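Local coordinates for enterochelin esterase (Salmonella enterica subsp. enterica serovar Typhimurium, PDB 3MGA), which probably hydrolyses the ester bonds of ferric enterobactin, the iron-loaded siderophore, so that the bacterium can recover its iron, at residues A[159-164]-A[391-396]; A[190-195]-A[218-223]; A[251-256]-A[316-321]. All coordinates share one frame; numbering follows the deposited sequence.

Contact 1 (A[159-164]-A[391-396]); sequences LQPGWD and GLTQGL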
loop_
_atom_site.group_PDB
_atom_site.type_symbol
_atom_site.label_atom_id
_atom_site.label_comp_id
_atom_site.label_asym_id
_atom_site.label_seq_id
_atom_site.Cartn_x
_atom_site.Cartn_y
_atom_site.Cartn_z
ATOM N N LEU A 159 -13.880 2.261 -7.675
ATOM C CA LEU A 159 -13.000 2.477 -8.811
ATOM C C LEU A 159 -11.661 3.067 -8.341
ATOM O O LEU A 159 -11.618 3.840 -7.379
ATOM C CB LEU A 159 -13.650 3.407 -9.845
ATOM C CG LEU A 159 -14.897 2.915 -10.593
ATOM C CD1 LEU A 159 -15.432 4.021 -11.539
ATOM C CD2 LEU A 159 -14.612 1.631 -11.374
ATOM N N GLN A 160 -10.585 2.664 -9.014
ATOM C CA GLN A 160 -9.224 3.142 -8.741
ATOM C C GLN A 160 -8.829 4.059 -9.892
ATOM O O GLN A 160 -8.346 3.586 -10.905
ATOM C CB GLN A 160 -8.278 1.964 -8.636
ATOM C CG GLN A 160 -8.638 1.088 -7.467
ATOM C CD GLN A 160 -7.605 0.055 -7.150
ATOM O OE1 GLN A 160 -7.143 -0.683 -8.019
ATOM N NE2 GLN A 160 -7.261 -0.040 -5.880
ATOM N N PRO A 161 -9.022 5.383 -9.723
ATOM C CA PRO A 161 -8.782 6.357 -10.781
ATOM C C PRO A 161 -7.438 6.225 -11.470
ATOM O O PRO A 161 -6.405 6.168 -10.796
ATOM C CB PRO A 161 -8.866 7.712 -10.049
ATOM C CG PRO A 161 -9.540 7.436 -8.770
ATOM C CD PRO A 161 -9.154 6.046 -8.412
ATOM N N GLY A 162 -7.471 6.167 -12.805
ATOM C CA GLY A 162 -6.274 6.074 -13.625
ATOM C C GLY A 162 -5.829 4.659 -13.915
ATOM O O GLY A 162 -5.380 4.357 -15.031
ATOM N N TRP A 163 -5.947 3.790 -12.911
ATOM C CA TRP A 163 -5.548 2.397 -13.040
ATOM C C TRP A 163 -6.525 1.614 -13.916
ATOM O O TRP A 163 -6.173 0.555 -14.437
ATOM C CB TRP A 163 -5.424 1.745 -11.652
ATOM C CG TRP A 163 -4.448 2.455 -10.770
ATOM C CD1 TRP A 163 -4.721 3.452 -9.876
ATOM C CD2 TRP A 163 -3.037 2.250 -10.728
ATOM N NE1 TRP A 163 -3.561 3.870 -9.269
ATOM C CE2 TRP A 163 -2.513 3.147 -9.775
ATOM C CE3 TRP A 163 -2.162 1.383 -11.395
ATOM C CZ2 TRP A 163 -1.153 3.202 -9.470
ATOM C CZ3 TRP A 163 -0.810 1.433 -11.095
ATOM C CH2 TRP A 163 -0.317 2.339 -10.136
ATOM N N ASP A 164 -7.743 2.133 -14.072
ATOM C CA ASP A 164 -8.768 1.481 -14.895
ATOM C C ASP A 164 -8.556 1.758 -16.384
ATOM O O ASP A 164 -8.779 0.883 -17.215
ATOM C CB ASP A 164 -10.180 1.927 -14.476
ATOM C CG ASP A 164 -10.411 3.434 -14.659
ATOM O OD1 ASP A 164 -9.426 4.215 -14.655
ATOM O OD2 ASP A 164 -11.591 3.832 -14.794
ATOM N N GLY A 391 -5.885 4.739 -3.716
ATOM C CA GLY A 391 -5.986 5.844 -2.767
ATOM C C GLY A 391 -4.928 6.886 -3.049
ATOM O O GLY A 391 -5.071 8.057 -2.680
ATOM N N LEU A 392 -3.861 6.455 -3.711
ATOM C CA LEU A 392 -2.774 7.350 -4.042
ATOM C C LEU A 392 -3.311 8.366 -5.062
ATOM O O LEU A 392 -3.159 9.571 -4.884
ATOM C CB LEU A 392 -1.594 6.572 -4.635
ATOM C CG LEU A 392 -0.181 7.129 -4.424
ATOM C CD1 LEU A 392 0.796 6.399 -5.374
ATOM C CD2 LEU A 392 -0.093 8.619 -4.635
ATOM N N THR A 393 -3.956 7.874 -6.119
ATOM C CA THR A 393 -4.477 8.759 -7.158
ATOM C C THR A 393 -5.672 9.563 -6.669
ATOM O O THR A 393 -5.812 10.739 -7.022
ATOM C CB THR A 393 -4.839 8.012 -8.465
ATOM O OG1 THR A 393 -5.823 7.003 -8.197
ATOM C CG2 THR A 393 -3.606 7.385 -9.076
ATOM N N GLN A 394 -6.530 8.939 -5.860
ATOM C CA GLN A 394 -7.693 9.645 -5.313
ATOM C C GLN A 394 -7.245 10.729 -4.337
ATOM O O GLN A 394 -7.831 11.810 -4.285
ATOM C CB GLN A 394 -8.656 8.686 -4.621
ATOM C CG GLN A 394 -9.880 9.376 -4.030
ATOM C CD GLN A 394 -10.737 10.065 -5.076
ATOM O OE1 GLN A 394 -11.391 9.412 -5.894
ATOM N NE2 GLN A 394 -10.788 11.392 -5.015
ATOM N N GLY A 395 -6.203 10.428 -3.571
ATOM C CA GLY A 395 -5.649 11.356 -2.601
ATOM C C GLY A 395 -5.088 12.603 -3.239
ATOM O O GLY A 395 -5.229 13.687 -2.701
ATOM N N LEU A 396 -4.427 12.444 -4.381
ATOM C CA LEU A 396 -3.870 13.584 -5.123
ATOM C C LEU A 396 -5.004 14.477 -5.630
ATOM O O LEU A 396 -4.880 15.701 -5.648
ATOM C CB LEU A 396 -3.009 13.086 -6.285
ATOM C CG LEU A 396 -1.692 12.412 -5.893
ATOM C CD1 LEU A 396 -1.149 11.548 -7.027
ATOM C CD2 LEU A 396 -0.651 13.464 -5.427
#
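Helix 385-399 of the alpha/beta-hydrolase domain is met at Thr393 by Pro161 and Trp163, in the long loop that leads from the N-terminal beta domain into the first strand of the esterase sheet. The nearest backbone approach is Pro161 to Thr393, with CA atoms 6.1 Å apart. Thr393 carries most of the helix side of the contact through both its branches. With chi1 at 59°, OG1 sits between the backbone N and the carbonyl carbon, and it lies 2.8 Å from Pro161 O. Gly390 O, one turn back along the helix, is also within hydrogen-bonding reach of this hydroxyl, and its single proton can serve either carbonyl. The same rotamer turns the methyl to the indole: Thr393 CG2 approaches Trp163 NE1 at 3.5 Å, obliquely to the ring. NE1 makes a weak hydrogen bond to Arg389 O. The proline ring packs against the hydroxyl, its CD 3.5 Å from Thr393 OG1, while Pro161 CG reaches Gln394 OE1 at 3.9 Å, a looser contact. Leu226 of helix 220-228 touches both Pro161 and Thr393. Beside them, Gln160 bonds to Arg389 NE and Leu386 O. Chemically, the linker is held by a threonine that offers a hydroxyl to the loop carbonyl and a methyl to the indole, with methyl and proline ring flanking that hydroxyl in a partly buried contact.

Contact 2 (A[190-195]-A[218-223]); sequences WILTTG and PVWPAL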
loop_
_atom_site.group_PDB
_atom_site.type_symbol
_atom_site.label_atom_id
_atom_site.label_comp_id
_atom_site.label_asym_id
_atom_site.label_seq_id
_atom_site.Cartn_x
_atom_site.Cartn_y
_atom_site.Cartn_z
ATOM N N TRP A 190 13.135 9.181 -9.267
ATOM C CA TRP A 190 12.512 9.213 -10.581
ATOM C C TRP A 190 11.730 10.509 -10.763
ATOM O O TRP A 190 11.139 11.027 -9.823
ATOM C CB TRP A 190 11.581 8.026 -10.767
ATOM C CG TRP A 190 12.247 6.693 -10.880
ATOM C CD1 TRP A 190 12.538 6.023 -12.036
ATOM C CD2 TRP A 190 12.660 5.836 -9.808
ATOM N NE1 TRP A 190 13.111 4.804 -11.750
ATOM C CE2 TRP A 190 13.204 4.671 -10.389
ATOM C CE3 TRP A 190 12.621 5.936 -8.417
ATOM C CZ2 TRP A 190 13.709 3.627 -9.628
ATOM C CZ3 TRP A 190 13.128 4.895 -7.659
ATOM C CH2 TRP A 190 13.662 3.758 -8.266
ATOM N N ILE A 191 11.720 11.033 -11.979
ATOM C CA ILE A 191 11.012 12.272 -12.250
ATOM C C ILE A 191 10.060 12.117 -13.415
ATOM O O ILE A 191 10.474 11.772 -14.510
ATOM C CB ILE A 191 11.980 13.417 -12.595
ATOM C CG1 ILE A 191 12.961 13.673 -11.455
ATOM C CG2 ILE A 191 11.204 14.702 -12.879
ATOM C CD1 ILE A 191 13.973 14.788 -11.771
ATOM N N LEU A 192 8.786 12.377 -13.176
ATOM C CA LEU A 192 7.789 12.344 -14.236
ATOM C C LEU A 192 7.098 13.700 -14.287
ATOM O O LEU A 192 6.725 14.233 -13.258
ATOM C CB LEU A 192 6.727 11.270 -13.987
ATOM C CG LEU A 192 5.602 11.250 -15.032
ATOM C CD1 LEU A 192 6.151 10.752 -16.357
ATOM C CD2 LEU A 192 4.441 10.378 -14.579
ATOM N N THR A 193 6.945 14.252 -15.485
ATOM C CA THR A 193 6.245 15.514 -15.672
ATOM C C THR A 193 5.033 15.200 -16.543
ATOM O O THR A 193 5.142 14.424 -17.486
ATOM C CB THR A 193 7.120 16.563 -16.382
ATOM O OG1 THR A 193 7.435 16.110 -17.699
ATOM C CG2 THR A 193 8.403 16.814 -15.613
ATOM N N THR A 194 3.886 15.797 -16.242
ATOM C CA THR A 194 2.670 15.532 -17.011
ATOM C C THR A 194 2.048 16.781 -17.643
ATOM O O THR A 194 0.868 16.788 -17.993
ATOM C CB THR A 194 1.617 14.823 -16.132
ATOM O OG1 THR A 194 1.228 15.674 -15.038
ATOM C CG2 THR A 194 2.183 13.525 -15.595
ATOM N N GLY A 195 2.844 17.829 -17.804
ATOM C CA GLY A 195 2.365 19.066 -18.418
ATOM C C GLY A 195 3.498 20.054 -18.628
ATOM O O GLY A 195 4.451 20.087 -17.843
ATOM N N PRO A 218 4.096 0.384 -11.456
ATOM C CA PRO A 218 4.327 1.696 -12.111
ATOM C C PRO A 218 3.134 2.633 -12.109
ATOM O O PRO A 218 2.079 2.309 -12.644
ATOM C CB PRO A 218 4.747 1.320 -13.543
ATOM C CG PRO A 218 5.278 -0.071 -13.427
ATOM C CD PRO A 218 4.413 -0.726 -12.375
ATOM N N VAL A 219 3.334 3.802 -11.511
ATOM C CA VAL A 219 2.286 4.801 -11.363
ATOM C C VAL A 219 2.108 5.729 -12.579
ATOM O O VAL A 219 1.095 6.416 -12.683
ATOM C CB VAL A 219 2.587 5.657 -10.107
ATOM C CG1 VAL A 219 3.785 6.572 -10.359
ATOM C CG2 VAL A 219 1.386 6.463 -9.685
ATOM N N TRP A 220 3.047 5.703 -13.525
ATOM C CA TRP A 220 2.998 6.636 -14.676
ATOM C C TRP A 220 1.701 6.555 -15.510
ATOM O O TRP A 220 1.028 7.572 -15.713
ATOM C CB TRP A 220 4.177 6.435 -15.636
ATOM C CG TRP A 220 5.460 5.909 -15.054
ATOM C CD1 TRP A 220 6.071 4.741 -15.390
ATOM C CD2 TRP A 220 6.274 6.508 -14.037
ATOM N NE1 TRP A 220 7.222 4.584 -14.667
ATOM C CE2 TRP A 220 7.372 5.654 -13.829
ATOM C CE3 TRP A 220 6.190 7.683 -13.290
ATOM C CZ2 TRP A 220 8.379 5.941 -12.911
ATOM C CZ3 TRP A 220 7.194 7.964 -12.373
ATOM C CH2 TRP A 220 8.266 7.098 -12.192
ATOM N N PRO A 221 1.352 5.348 -16.013
ATOM C CA PRO A 221 0.147 5.256 -16.834
ATOM C C PRO A 221 -1.104 5.816 -16.164
ATOM O O PRO A 221 -1.895 6.497 -16.825
ATOM C CB PRO A 221 0.008 3.752 -17.096
ATOM C CG PRO A 221 1.390 3.209 -16.929
ATOM C CD PRO A 221 2.009 4.038 -15.854
ATOM N N ALA A 222 -1.269 5.542 -14.869
ATOM C CA ALA A 222 -2.432 6.022 -14.112
ATOM C C ALA A 222 -2.422 7.537 -13.971
ATOM O O ALA A 222 -3.469 8.181 -14.066
ATOM C CB ALA A 222 -2.489 5.373 -12.745
ATOM N N LEU A 223 -1.241 8.103 -13.738
ATOM C CA LEU A 223 -1.101 9.555 -13.591
ATOM C C LEU A 223 -1.368 10.284 -14.907
ATOM O O LEU A 223 -2.069 11.294 -14.934
ATOM C CB LEU A 223 0.290 9.910 -13.079
ATOM C CG LEU A 223 0.628 9.438 -11.671
ATOM C CD1 LEU A 223 2.098 9.709 -11.369
ATOM C CD2 LEU A 223 -0.276 10.112 -10.654
#
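Trp220, in the first turn of helix 220-228, drives its indole edge against Leu192 and Trp190 on strand 185-193, joining the helix to one side of the central esterase sheet. The strand supplies the relief. Trp190 and Leu192 are two residues apart and direct their CB atoms toward the helix, whereas Ile191 between them points away, which leaves a shallow hollow along the strand. The bump that fills it is the benzo rim of Trp220. Its CE3 corner meets Leu192 CD2 at 3.5 Å, and CZ3 comes within 3.7 Å of Leu192 CB. Further along the rim, Trp220 CH2 ends 3.7 Å from Trp190 CB. Both strand residues therefore touch the ring at its edge, near its plane, and not over a face. The indoles themselves do not stack: the five-membered ring of Trp190 and the six-membered ring of Trp220 have centroids 6.0 Å apart and planes inclined at 47°. Trp220 chi1, at -29°, lies well away from a staggered value; this twist accompanies the swing of the ring out to the strand, since CB itself does not point there. Val219 CG1 covers part of one face of the Trp220 ring. A second, smaller knob comes from one turn on, where Leu223 CD1 rests 4.0 Å from Leu192 CD2, so Leu192 CD2 touches both the tryptophan and the leucine, which come at it from directions about a right angle apart. Leu239 of strand 236-240 and Ala214 of helix 210-216 touch both tryptophans. With no hydrogen bond across the two segments, shape and buried hydrocarbon, not polar pairing, probably define how the helix sits on the strand.

Contact 3 (A[251-256]-A[316-321]); sequences ELPCNA and FWWPHR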
loop_
_atom_site.group_PDB
_atom_site.type_symbol
_atom_site.label_atom_id
_atom_site.label_comp_id
_atom_site.label_asym_id
_atom_site.label_seq_id
_atom_site.Cartn_x
_atom_site.Cartn_y
_atom_site.Cartn_z
ATOM N N GLU A 251 15.332 6.029 8.136
ATOM C CA GLU A 251 15.122 7.350 7.522
ATOM C C GLU A 251 13.689 7.868 7.461
ATOM O O GLU A 251 13.486 9.075 7.486
ATOM C CB GLU A 251 15.738 7.364 6.108
ATOM C CG GLU A 251 17.258 7.136 6.112
ATOM C CD GLU A 251 17.876 7.033 4.721
ATOM O OE1 GLU A 251 17.151 6.753 3.734
ATOM O OE2 GLU A 251 19.108 7.224 4.621
ATOM N N LEU A 252 12.707 6.975 7.374
ATOM C CA LEU A 252 11.311 7.400 7.291
ATOM C C LEU A 252 10.592 7.664 8.622
ATOM O O LEU A 252 9.779 8.589 8.699
ATOM C CB LEU A 252 10.483 6.413 6.450
ATOM C CG LEU A 252 10.802 6.314 4.953
ATOM C CD1 LEU A 252 9.794 5.382 4.254
ATOM C CD2 LEU A 252 10.776 7.679 4.294
ATOM N N PRO A 253 10.860 6.863 9.668
ATOM C CA PRO A 253 10.108 7.146 10.896
ATOM C C PRO A 253 10.587 8.356 11.697
ATOM O O PRO A 253 11.364 8.226 12.656
ATOM C CB PRO A 253 10.243 5.854 11.704
ATOM C CG PRO A 253 11.412 5.200 11.204
ATOM C CD PRO A 253 11.574 5.583 9.753
ATOM N N CYS A 254 10.099 9.526 11.300
ATOM C CA CYS A 254 10.418 10.784 11.967
ATOM C C CYS A 254 11.916 11.060 12.077
ATOM O O CYS A 254 12.432 11.313 13.159
ATOM C CB CYS A 254 9.761 10.828 13.353
ATOM S SG CYS A 254 7.959 10.615 13.320
ATOM N N ASN A 255 12.605 11.004 10.942
ATOM C CA ASN A 255 14.035 11.318 10.884
ATOM C C ASN A 255 14.152 12.678 10.189
ATOM O O ASN A 255 13.867 12.798 8.999
ATOM C CB ASN A 255 14.812 10.245 10.123
ATOM C CG ASN A 255 16.317 10.462 10.169
ATOM O OD1 ASN A 255 16.800 11.484 10.658
ATOM N ND2 ASN A 255 17.065 9.491 9.660
ATOM N N ALA A 256 14.565 13.693 10.942
ATOM C CA ALA A 256 14.663 15.060 10.417
ATOM C C ALA A 256 15.662 15.217 9.288
ATOM O O ALA A 256 15.405 15.956 8.350
ATOM C CB ALA A 256 14.963 16.053 11.546
ATOM N N PHE A 316 1.243 5.280 12.698
ATOM C CA PHE A 316 1.151 6.205 13.826
ATOM C C PHE A 316 1.167 5.491 15.172
ATOM O O PHE A 316 0.921 6.099 16.212
ATOM C CB PHE A 316 -0.056 7.126 13.674
ATOM C CG PHE A 316 -0.011 7.925 12.425
ATOM C CD1 PHE A 316 0.907 8.961 12.295
ATOM C CD2 PHE A 316 -0.853 7.632 11.355
ATOM C CE1 PHE A 316 0.978 9.697 11.132
ATOM C CE2 PHE A 316 -0.783 8.363 10.184
ATOM C CZ PHE A 316 0.130 9.396 10.071
ATOM N N TRP A 317 1.447 4.191 15.128
ATOM C CA TRP A 317 1.618 3.375 16.323
ATOM C C TRP A 317 3.105 3.394 16.688
ATOM O O TRP A 317 3.483 2.985 17.780
ATOM C CB TRP A 317 1.131 1.936 16.096
ATOM C CG TRP A 317 1.604 1.315 14.803
ATOM C CD1 TRP A 317 0.868 1.150 13.666
ATOM C CD2 TRP A 317 2.915 0.821 14.504
ATOM N NE1 TRP A 317 1.628 0.565 12.689
ATOM C CE2 TRP A 317 2.891 0.358 13.174
ATOM C CE3 TRP A 317 4.108 0.720 15.233
ATOM C CZ2 TRP A 317 4.009 -0.206 12.558
ATOM C CZ3 TRP A 317 5.221 0.159 14.616
ATOM C CH2 TRP A 317 5.160 -0.298 13.295
ATOM N N TRP A 318 3.943 3.870 15.763
ATOM C CA TRP A 318 5.392 3.960 15.972
ATOM C C TRP A 318 5.650 4.819 17.206
ATOM O O TRP A 318 4.887 5.754 17.467
ATOM C CB TRP A 318 6.062 4.578 14.735
ATOM C CG TRP A 318 7.582 4.662 14.787
ATOM C CD1 TRP A 318 8.467 3.656 14.516
ATOM C CD2 TRP A 318 8.378 5.819 15.093
ATOM N NE1 TRP A 318 9.758 4.107 14.659
ATOM C CE2 TRP A 318 9.732 5.430 15.009
ATOM C CE3 TRP A 318 8.077 7.143 15.440
ATOM C CZ2 TRP A 318 10.783 6.314 15.255
ATOM C CZ3 TRP A 318 9.122 8.021 15.685
ATOM C CH2 TRP A 318 10.460 7.602 15.589
ATOM N N PRO A 319 6.730 4.526 17.963
ATOM C CA PRO A 319 7.743 3.475 17.757
ATOM C C PRO A 319 7.368 2.054 18.211
ATOM O O PRO A 319 8.013 1.088 17.787
ATOM C CB PRO A 319 8.938 3.990 18.560
ATOM C CG PRO A 319 8.326 4.763 19.669
ATOM C CD PRO A 319 7.065 5.382 19.116
ATOM N N HIS A 320 6.343 1.920 19.047
ATOM C CA HIS A 320 5.946 0.603 19.536
ATOM C C HIS A 320 4.608 0.135 18.945
ATOM O O HIS A 320 3.554 0.715 19.207
ATOM C CB HIS A 320 5.932 0.597 21.065
ATOM C CG HIS A 320 7.266 0.909 21.675
ATOM N ND1 HIS A 320 8.300 -0.004 21.714
ATOM C CD2 HIS A 320 7.731 2.028 22.283
ATOM C CE1 HIS A 320 9.346 0.541 22.310
ATOM N NE2 HIS A 320 9.027 1.773 22.665
ATOM N N ARG A 321 4.683 -0.934 18.155
ATOM C CA ARG A 321 3.525 -1.516 17.477
ATOM C C ARG A 321 2.516 -2.117 18.446
ATOM O O ARG A 321 1.308 -2.010 18.238
ATOM C CB ARG A 321 3.993 -2.618 16.520
ATOM C CG ARG A 321 2.926 -3.137 15.566
ATOM C CD ARG A 321 3.362 -4.445 14.929
ATOM N NE ARG A 321 4.680 -4.366 14.298
ATOM C CZ ARG A 321 4.907 -4.062 13.021
ATOM N NH1 ARG A 321 3.905 -3.794 12.187
ATOM N NH2 ARG A 321 6.157 -4.027 12.575
#
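Trp318 swings its CG anti to the backbone N (chi1 -177°), which carries the indole out of its loop and against Pro253 and Cys254. Cys254 answers with SG anti to its carbonyl carbon, placing the sulfur beside the benzo ring. The chain at Pro253 forms an inverse gamma turn, and the following residue has positive phi and psi; together these bends present proline ring, proline carbonyl and thiol to the same indole. Pro253 CB stands 3.6 Å from the centroid of the Trp318 five-membered ring, 24° off the normal, which defines a CH-pi contact over the face. Its closest ring atom is Trp318 CE2, at 3.4 Å from Pro253 CB. On the opposite face lies Pro319 CB, joined to Trp318 through a cis peptide, so the indole is sandwiched by two prolines. The sulfur comes in less squarely: Cys254 SG is 4.6 Å from the six-membered centroid and 51° off its normal, an oblique sulfur-aromatic contact nearest to Trp318 CZ3 at 3.7 Å. Pro253 O also presses close, 3.1 Å from Trp318 CH2, over the same ring face as Pro253 CB. The Phe290 ring meets Trp318 nearly at right angles; Phe290 lies within the GxSxG sequence that resembles a nucleophile elbow. The two loops are thus joined without a hydrogen bond between the segments. Proline C-H groups and, weakly, the sulfur probably gain from the indole's pi electrons, whereas the carbonyl oxygen over that face is probably a cost of close packing.

Contacts 1 and 2 form one continuous patch, with centres 13 Å apart. Trp163 and Ala222 join them: Trp163 CE2 packs 3.7 Å from Ala222 CB, and Trp163 CZ3 lies 3.4 Å from Pro218 O. The interdomain linker thereby leans on the very helix that contact 2 fastens to the sheet. A bound di(hydroxyethyl)ether lies about 6 Å from the Trp163 side chain and about 13 Å from that of Trp220. Contact 3 stands apart, its centre 26 Å from contact 1 and 28 Å from contact 2, across the chain's centre from contact 1. It lies near the probable nucleophile elbow round Ser289, which Pro253 approaches without touching.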